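Local coordinates for GDSL-like Lipase/Acylhydrolase family protein (Neisseria meningitidis, PDB 4K7J), which removes O-acetyl groups from peptidoglycan, probably through the catalytic triad of an SGNH-family esterase, at residues E159-L162 with N167-S170. Sequence-based numbering, arbitrary orientation. Where two conformers were deposited one is given.
Sequences EQTL and NTVS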
# COMPACT_ATOMS: atom_id res chain seq x y z
N GLU A 159 -3.94 11.38 -27.23
CA GLU A 159 -3.41 10.45 -28.25
C GLU A 159 -1.88 10.25 -28.25
O GLU A 159 -1.36 9.44 -29.02
CB GLU A 159 -3.89 10.82 -29.66
CG GLU A 159 -4.92 9.86 -30.25
CD GLU A 159 -6.24 9.86 -29.49
OE1 GLU A 159 -7.22 10.44 -30.00
OE2 GLU A 159 -6.29 9.27 -28.39
N GLN A 160 -1.18 10.99 -27.40
CA GLN A 160 0.26 10.86 -27.19
C GLN A 160 0.67 9.40 -26.97
O GLN A 160 -0.11 8.60 -26.45
CB GLN A 160 0.65 11.68 -25.97
CG GLN A 160 2.11 12.10 -25.87
CD GLN A 160 2.34 13.06 -24.71
OE1 GLN A 160 1.57 13.99 -24.50
NE2 GLN A 160 3.40 12.84 -23.96
N THR A 161 1.90 9.06 -27.35
CA THR A 161 2.40 7.70 -27.20
C THR A 161 3.62 7.65 -26.28
O THR A 161 4.24 8.67 -26.00
CB THR A 161 2.82 7.09 -28.55
OG1 THR A 161 3.84 7.90 -29.14
CG2 THR A 161 1.64 7.01 -29.51
N LEU A 162 3.93 6.44 -25.82
CA LEU A 162 5.22 6.14 -25.22
C LEU A 162 5.55 4.73 -25.65
O LEU A 162 4.73 4.08 -26.31
CB LEU A 162 5.20 6.29 -23.67
CG LEU A 162 4.06 5.69 -22.84
CD1 LEU A 162 4.14 4.17 -22.76
CD2 LEU A 162 4.06 6.31 -21.42
N ASN A 167 7.67 -1.38 -27.65
CA ASN A 167 6.31 -1.41 -28.18
C ASN A 167 5.56 -0.10 -27.94
O ASN A 167 5.58 0.44 -26.84
CB ASN A 167 5.54 -2.61 -27.63
CG ASN A 167 6.04 -3.94 -28.19
OD1 ASN A 167 6.41 -4.04 -29.36
ND2 ASN A 167 6.08 -4.96 -27.34
N THR A 168 4.89 0.39 -28.98
CA THR A 168 4.16 1.65 -28.90
C THR A 168 2.84 1.54 -28.15
O THR A 168 1.96 0.74 -28.48
CB THR A 168 3.93 2.23 -30.31
OG1 THR A 168 5.20 2.47 -30.92
CG2 THR A 168 3.15 3.53 -30.25
N VAL A 169 2.70 2.37 -27.13
CA VAL A 169 1.51 2.37 -26.29
C VAL A 169 0.93 3.78 -26.32
O VAL A 169 1.65 4.73 -26.06
CB VAL A 169 1.87 1.97 -24.85
CG1 VAL A 169 0.66 2.07 -23.94
CG2 VAL A 169 2.46 0.56 -24.84
N SER A 170 -0.36 3.90 -26.63
CA SER A 170 -0.99 5.20 -26.81
C SER A 170 -2.08 5.48 -25.78
O SER A 170 -2.80 4.58 -25.34
CB SER A 170 -1.61 5.29 -28.21
OG SER A 170 -2.66 4.36 -28.34
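A beta hairpin at the edge of an antiparallel sheet in the N-terminal part of the esterase brings L162 on strand 161-164 against V169 on strand 167-170, an outermost strand of that sheet. The two form a hydrogen-bonded pair: L162 N donates to V169 O at 2.9 Å, and V169 N returns a bond to L162 O at 2.8 Å, both nearly straight (164° and 171°). One step along, T161 and S170 make the non-hydrogen-bonded pair, their CA atoms 4.2 Å apart, and T161 CA lies 3.3 Å from V169 O in a CA-H...O contact.

The side chains divide between the two faces. L162 and V169 lie side by side on the inner face; with CG set between the backbone N and carbonyl carbon (chi1 46°), L162 brings CD1 to 3.8 Å from V169 CB. Strand 195-203 meets L162 through W195 and I197, while L179 and T181 pack on V169, so the pair faces the second sheet of a sandwich. On the exposed face, the T161 methyl CG2 touches T168 CG2 and S170 CB, each at 3.9 Å. Backbone bonding thus sets the register, with buried apolar contacts beneath it and small, partly polar side chains on the solvent side.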